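Side-chain contacts in endoglucanase, glycoside hydrolase family 5 protein (Cytophaga hutchinsonii, PDB 5IHS), which probably hydrolyses internal beta-1,4-glucosidic bonds of cellulose as a family 5 endoglucanase, helping the bacterium to live on crystalline cellulose: residues M55-S60 and Q65-D70; S283-D286 and A291-I294. All coordinates share one frame; numbering follows the deposited sequence.

Contact 1. Residues M55-S60 and Q65-D70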
ATOM      1  N   MET A  55      -7.449  -1.610   1.447  1.00  6.35           N
ATOM      2  CA  MET A  55      -6.987  -2.180   2.697  1.00  6.14           C
ATOM      3  C   MET A  55      -5.640  -2.853   2.519  1.00  6.24           C
ATOM      4  O   MET A  55      -5.372  -3.493   1.492  1.00  6.95           O
ATOM      5  CB  MET A  55      -7.957  -3.238   3.224  1.00  6.83           C
ATOM      6  CG  MET A  55      -9.299  -2.683   3.668  1.00  7.51           C
ATOM      7  SD  MET A  55      -9.189  -1.437   4.961  1.00  7.74           S
ATOM      8  CE  MET A  55      -8.609  -2.400   6.371  1.00  8.70           C
ATOM      9  N   SER A  56      -4.819  -2.740   3.554  1.00  6.31           N
ATOM     10  CA  SER A  56      -3.625  -3.554   3.690  1.00  6.33           C
ATOM     11  C   SER A  56      -3.916  -4.779   4.541  1.00  5.73           C
ATOM     12  O   SER A  56      -4.530  -4.684   5.611  1.00  7.11           O
ATOM     13  CB  SER A  56      -2.488  -2.753   4.329  1.00  6.60           C
ATOM     14  OG  SER A  56      -1.248  -3.453   4.275  1.00  6.76           O
ATOM     15  N   LEU A  57      -3.404  -5.913   4.094  1.00  6.01           N
ATOM     16  CA  LEU A  57      -3.220  -7.051   4.968  1.00  6.47           C
ATOM     17  C   LEU A  57      -2.080  -6.743   5.938  1.00  6.68           C
ATOM     18  O   LEU A  57      -1.264  -5.839   5.729  1.00  7.49           O
ATOM     19  CB  LEU A  57      -2.963  -8.305   4.134  1.00  7.35           C
ATOM     20  CG  LEU A  57      -4.079  -8.624   3.123  1.00  9.09           C
ATOM     21  CD1 LEU A  57      -3.689  -9.742   2.186  1.00  9.38           C
ATOM     22  CD2 LEU A  57      -5.401  -8.933   3.792  1.00 13.33           C
ATOM     23  N   PHE A  58      -2.034  -7.504   7.016  1.00  7.78           N
ATOM     24  CA  PHE A  58      -1.004  -7.389   8.043  1.00  7.44           C
ATOM     25  C   PHE A  58       0.166  -8.293   7.660  1.00  7.47           C
ATOM     26  O   PHE A  58       0.051  -9.133   6.769  1.00  8.71           O
ATOM     27  CB  PHE A  58      -1.662  -7.828   9.357  1.00  7.48           C
ATOM     28  CG  PHE A  58      -0.857  -7.643  10.641  1.00  8.25           C
ATOM     29  CD1 PHE A  58      -0.996  -6.493  11.409  1.00  9.44           C
ATOM     30  CD2 PHE A  58      -0.109  -8.689  11.174  1.00  8.98           C
ATOM     31  CE1 PHE A  58      -0.338  -6.364  12.626  1.00 10.73           C
ATOM     32  CE2 PHE A  58       0.536  -8.562  12.398  1.00 10.05           C
ATOM     33  CZ  PHE A  58       0.419  -7.407  13.119  1.00 10.59           C
ATOM     34  N   TRP A  59       1.293  -8.124   8.351  1.00  7.60           N
ATOM     35  CA  TRP A  59       2.475  -8.968   8.185  1.00  8.19           C
ATOM     36  C   TRP A  59       2.124 -10.395   7.777  1.00  7.94           C
ATOM     37  O   TRP A  59       1.459 -11.116   8.530  1.00  8.23           O
ATOM     38  CB  TRP A  59       3.222  -9.051   9.505  1.00  8.07           C
ATOM     39  CG  TRP A  59       3.810  -7.779  10.019  1.00  8.44           C
ATOM     40  CD1 TRP A  59       3.203  -6.814  10.774  1.00  9.40           C
ATOM     41  CD2 TRP A  59       5.168  -7.380   9.876  1.00  9.09           C
ATOM     42  NE1 TRP A  59       4.109  -5.835  11.092  1.00  9.65           N
ATOM     43  CE2 TRP A  59       5.325  -6.155  10.544  1.00  9.60           C
ATOM     44  CE3 TRP A  59       6.272  -7.950   9.239  1.00 10.51           C
ATOM     45  CZ2 TRP A  59       6.553  -5.492  10.601  1.00 10.77           C
ATOM     46  CZ3 TRP A  59       7.485  -7.299   9.299  1.00 10.96           C
ATOM     47  CH2 TRP A  59       7.618  -6.085   9.973  1.00 11.00           C
ATOM     48  N   SER A  60       2.623 -10.836   6.624  1.00  7.82           N
ATOM     49  CA  SER A  60       2.221 -12.116   6.062  1.00  8.00           C
ATOM     50  C   SER A  60       2.594 -13.298   6.948  1.00  8.21           C
ATOM     51  O   SER A  60       1.896 -14.322   6.926  1.00  8.80           O
ATOM     52  CB  SER A  60       2.853 -12.292   4.686  1.00  8.15           C
ATOM     53  OG  SER A  60       4.267 -12.209   4.720  1.00  8.30           O
ATOM     54  N   GLN A  65      -3.335 -16.217   7.493  1.00  9.44           N
ATOM     55  CA  GLN A  65      -4.621 -16.866   7.273  1.00 10.32           C
ATOM     56  C   GLN A  65      -5.571 -16.009   6.440  1.00  9.60           C
ATOM     57  O   GLN A  65      -6.527 -16.553   5.882  1.00 10.65           O
ATOM     58  CB  GLN A  65      -5.287 -17.275   8.600  1.00 10.86           C
ATOM     59  CG  GLN A  65      -5.736 -16.139   9.510  1.00 11.94           C
ATOM     60  CD  GLN A  65      -4.658 -15.679  10.484  1.00 12.83           C
ATOM     61  OE1 GLN A  65      -3.467 -15.688  10.168  1.00 12.87           O
ATOM     62  NE2 GLN A  65      -5.078 -15.253  11.674  1.00 14.05           N
ATOM     63  N   TYR A  66      -5.342 -14.699   6.348  1.00  8.20           N
ATOM     64  CA  TYR A  66      -6.198 -13.805   5.567  1.00  7.92           C
ATOM     65  C   TYR A  66      -5.704 -13.601   4.138  1.00  7.94           C
ATOM     66  O   TYR A  66      -6.357 -12.885   3.368  1.00  8.15           O
ATOM     67  CB  TYR A  66      -6.361 -12.445   6.274  1.00  8.16           C
ATOM     68  CG  TYR A  66      -7.059 -12.568   7.609  1.00  8.80           C
ATOM     69  CD1 TYR A  66      -8.421 -12.831   7.689  1.00  8.61           C
ATOM     70  CD2 TYR A  66      -6.355 -12.444   8.794  1.00  9.80           C
ATOM     71  CE1 TYR A  66      -9.060 -12.958   8.912  1.00  9.25           C
ATOM     72  CE2 TYR A  66      -6.982 -12.584  10.024  1.00 10.09           C
ATOM     73  CZ  TYR A  66      -8.335 -12.835  10.081  1.00  9.44           C
ATOM     74  OH  TYR A  66      -8.942 -12.978  11.321  1.00 10.13           O
ATOM     75  N   TYR A  67      -4.575 -14.215   3.771  1.00  7.60           N
ATOM     76  CA  TYR A  67      -3.990 -14.062   2.431  1.00  7.84           C
ATOM     77  C   TYR A  67      -4.646 -15.071   1.486  1.00  7.81           C
ATOM     78  O   TYR A  67      -4.056 -16.074   1.081  1.00  9.30           O
ATOM     79  CB  TYR A  67      -2.470 -14.246   2.475  1.00  7.77           C
ATOM     80  CG  TYR A  67      -1.723 -13.026   2.949  1.00  6.93           C
ATOM     81  CD1 TYR A  67      -1.875 -12.545   4.251  1.00  7.29           C
ATOM     82  CD2 TYR A  67      -0.861 -12.345   2.095  1.00  7.07           C
ATOM     83  CE1 TYR A  67      -1.210 -11.406   4.669  1.00  6.91           C
ATOM     84  CE2 TYR A  67      -0.190 -11.208   2.515  1.00  7.38           C
ATOM     85  CZ  TYR A  67      -0.371 -10.738   3.794  1.00  7.35           C
ATOM     86  OH  TYR A  67       0.292  -9.594   4.162  1.00  7.81           O
ATOM     87  N   ASN A  68      -5.902 -14.800   1.129  1.00  8.14           N
ATOM     88  CA  ASN A  68      -6.655 -15.775   0.352  1.00  8.55           C
ATOM     89  C   ASN A  68      -7.695 -15.081  -0.520  1.00  8.57           C
ATOM     90  O   ASN A  68      -8.026 -13.901  -0.343  1.00  8.32           O
ATOM     91  CB  ASN A  68      -7.280 -16.855   1.249  1.00  8.76           C
ATOM     92  CG  ASN A  68      -8.363 -16.310   2.142  1.00  8.78           C
ATOM     93  OD1 ASN A  68      -9.413 -15.884   1.652  1.00  8.95           O
ATOM     94  ND2 ASN A  68      -8.133 -16.317   3.455  1.00  9.79           N
ATOM     95  N   SER A  69      -8.196 -15.842  -1.494  1.00  8.85           N
ATOM     96  CA  SER A  69      -9.101 -15.271  -2.485  1.00  9.82           C
ATOM     97  C   SER A  69     -10.465 -14.924  -1.904  1.00  9.09           C
ATOM     98  O   SER A  69     -11.136 -14.024  -2.426  1.00  9.67           O
ATOM     99  CB  SER A  69      -9.235 -16.203  -3.689  1.00 13.50           C
ATOM    100  OG  SER A  69      -9.662 -17.481  -3.309  1.00 17.34           O
ATOM    101  N   ASP A  70     -10.914 -15.629  -0.859  1.00  8.84           N
ATOM    102  CA  ASP A  70     -12.193 -15.276  -0.241  1.00  9.64           C
ATOM    103  C   ASP A  70     -12.136 -13.888   0.384  1.00  8.81           C
ATOM    104  O   ASP A  70     -13.070 -13.094   0.233  1.00  8.84           O
ATOM    105  CB  ASP A  70     -12.584 -16.320   0.808  1.00 12.94           C
ATOM    106  CG  ASP A  70     -12.884 -17.676   0.204  1.00 19.11           C
ATOM    107  OD1 ASP A  70     -13.482 -17.742  -0.892  1.00 21.61           O
ATOM    108  OD2 ASP A  70     -12.534 -18.695   0.834  1.00 22.40           O
TER
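L57 faces Y66 and S60 faces Y67 where the chain doubles back, with CA-CA separations of 7.4 Å and 7.5 Å respectively. This is the first beta-to-alpha loop of a TIM barrel: it follows strand 53-57 and leads to helix 69-77, which N68 caps through OD1 to the backbone N of V71, on the way to strand 83-89. Y67, at the centre of an inverse gamma turn, sends its ring back into the loop, where two aliphatic groups hold it from opposite faces. Over one face, L57 CD1 sits 3.6 Å from the ring centroid and 3° from the ring normal, a CH-pi contact almost exactly on centre. The leucine's first torsion (-57°), with CG anti to the carbonyl carbon, carries the branch that bears CD1 over the ring, the two side chains sliding past each other in opposite directions. Nearer the backbone, L57 CB meets Y67 CZ at 3.6 Å. S60 CB lies over the other face, 4.1 Å from the centroid and nearer the rim; a small serine suits this side, and its OG is engaged with E102 and G89. Tyrosine suits the middle because it is flat enough to be sandwiched yet carries a polar end that reaches the loop backbone. Its OH donates to F58 O at 2.7 Å, tilted 35° out of the carbonyl plane, and accepts from the backbone N of A87. The buried hydroxyl is thus satisfied in both roles, and it links the backbone at F58 to A87 in strand 83-89. Beyond the ring, the second methyl of the leucine turns to the preceding tyrosine, L57 CD2 coming to 4.1 Å from Y66 O.

Contact 2. Residues S283-D286 and A291-I294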
ATOM      1  N   SER A 283      -5.171  -2.383   9.519  1.00  6.54           N
ATOM      2  CA  SER A 283      -5.002  -3.504   8.603  1.00  7.14           C
ATOM      3  C   SER A 283      -6.103  -4.536   8.808  1.00  6.73           C
ATOM      4  O   SER A 283      -6.807  -4.536   9.822  1.00  7.27           O
ATOM      5  CB  SER A 283      -3.670  -4.232   8.827  1.00  8.30           C
ATOM      6  OG  SER A 283      -3.705  -5.031  10.000  1.00  9.74           O
ATOM      7  N   ILE A 284      -6.187  -5.460   7.850  1.00  6.91           N
ATOM      8  CA  ILE A 284      -6.919  -6.710   8.021  1.00  7.33           C
ATOM      9  C   ILE A 284      -6.065  -7.631   8.896  1.00  8.03           C
ATOM     10  O   ILE A 284      -5.138  -8.302   8.440  1.00  8.89           O
ATOM     11  CB  ILE A 284      -7.282  -7.345   6.679  1.00  8.22           C
ATOM     12  CG1 ILE A 284      -8.165  -6.393   5.846  1.00  9.21           C
ATOM     13  CG2 ILE A 284      -7.939  -8.693   6.888  1.00  9.02           C
ATOM     14  CD1 ILE A 284      -9.515  -6.053   6.459  1.00  9.79           C
ATOM     15  N   ALA A 285      -6.376  -7.621  10.184  1.00  8.59           N
ATOM     16  CA  ALA A 285      -5.735  -8.433  11.201  1.00  9.09           C
ATOM     17  C   ALA A 285      -6.736  -8.538  12.324  1.00  9.04           C
ATOM     18  O   ALA A 285      -7.562  -7.643  12.503  1.00  9.17           O
ATOM     19  CB  ALA A 285      -4.485  -7.753  11.757  1.00 10.07           C
ATOM     20  N   ASP A 286      -6.649  -9.625  13.087  1.00  9.14           N
ATOM     21  CA  ASP A 286      -7.536  -9.827  14.225  1.00  9.55           C
ATOM     22  C   ASP A 286      -6.801  -9.712  15.555  1.00 10.80           C
ATOM     23  O   ASP A 286      -7.299 -10.176  16.582  1.00 12.47           O
ATOM     24  CB  ASP A 286      -8.287 -11.153  14.104  1.00 10.13           C
ATOM     25  CG  ASP A 286      -7.426 -12.353  14.398  1.00 11.38           C
ATOM     26  OD1 ASP A 286      -6.207 -12.284  14.117  1.00 13.02           O
ATOM     27  OD2 ASP A 286      -7.980 -13.365  14.893  1.00 11.19           O
ATOM     28  N   ALA A 291      -5.703  -0.654  15.817  1.00  9.91           N
ATOM     29  CA  ALA A 291      -5.581  -0.554  14.363  1.00  9.48           C
ATOM     30  C   ALA A 291      -6.231  -1.716  13.632  1.00  9.05           C
ATOM     31  O   ALA A 291      -6.519  -1.585  12.439  1.00  9.62           O
ATOM     32  CB  ALA A 291      -4.113  -0.447  13.943  1.00 10.51           C
ATOM     33  N   SER A 292      -6.437  -2.849  14.289  1.00  8.75           N
ATOM     34  CA  SER A 292      -7.055  -3.976  13.610  1.00  8.43           C
ATOM     35  C   SER A 292      -8.463  -3.612  13.181  1.00  7.74           C
ATOM     36  O   SER A 292      -9.230  -3.038  13.952  1.00  8.25           O
ATOM     37  CB  SER A 292      -7.121  -5.174  14.534  1.00  9.14           C
ATOM     38  OG  SER A 292      -5.815  -5.634  14.807  1.00 10.65           O
ATOM     39  N   ALA A 293      -8.814  -3.994  11.956  1.00  7.69           N
ATOM     40  CA  ALA A 293     -10.129  -3.690  11.395  1.00  7.44           C
ATOM     41  C   ALA A 293     -11.216  -4.665  11.839  1.00  7.24           C
ATOM     42  O   ALA A 293     -12.409  -4.343  11.744  1.00  7.91           O
ATOM     43  CB  ALA A 293     -10.050  -3.718   9.870  1.00  7.89           C
ATOM     44  N   ILE A 294     -10.828  -5.863  12.272  1.00  7.55           N
ATOM     45  CA  ILE A 294     -11.771  -6.929  12.579  1.00  8.08           C
ATOM     46  C   ILE A 294     -11.435  -7.500  13.957  1.00  7.74           C
ATOM     47  O   ILE A 294     -10.306  -7.392  14.435  1.00  8.03           O
ATOM     48  CB  ILE A 294     -11.791  -8.011  11.466  1.00  8.58           C
ATOM     49  CG1 ILE A 294     -10.415  -8.677  11.330  1.00 10.13           C
ATOM     50  CG2 ILE A 294     -12.268  -7.395  10.150  1.00  9.34           C
ATOM     51  CD1 ILE A 294     -10.286  -9.674  10.161  1.00 10.90           C
TER
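The end of the last barrel strand, 279-284, meets the loop that follows it through S283, whose backbone pairs with residues on either side of S292. S283 O accepts a hydrogen bond from A293 N at 3.0 Å, while S283 N gives a weak one to A291 O at 3.3 Å. This is the bonding pattern of a parallel bridge, although the two segments run 55° apart. The methyl of A293 rests 3.3 Å from S283 O, close quarters that suit an alanine. In this TIM barrel the loop lies between strand 279-284 and helix 311-329; a cis peptide bond precedes S283 at the strand's end. A285 O lies near S292 CB, at 3.2 Å, and I294 CG1, at 3.3 Å; the serine's OG bonds instead to K287 O. I294 turns CG1 between its backbone N and carbonyl carbon (chi1 62°), which carries CD1 toward I284 CG2, 4.1 Å away. An alanine in place of I294 would remove CG1 and CD1, and would probably leave a gap between A285 O and I284 CG2. The other branch of I284 ends on A293, CD1 to CB at 4.2 Å.

In the fold
Contacts 1 and 2 lie 10 Å apart between centres, at the seam where the first and last strands of the barrel, 53-57 and 279-284, run side by side. A probable hydrogen bond, S56 O to I284 N at 2.9 Å, joins them directly. Further out, F58 CD1 packs on S283 OG at 3.4 Å, and Y66 OH stands 3.4 Å from D286 CB, so the loops leaving both strands also touch. In family 5 enzymes the active site lies at this C-terminal end of the barrel strands. The aromatics of contact 1, F58 against W282 and W59 edge-to-face with H125, are consistent with a place beside that cleft; contact 2 packs against the neighbouring strand end.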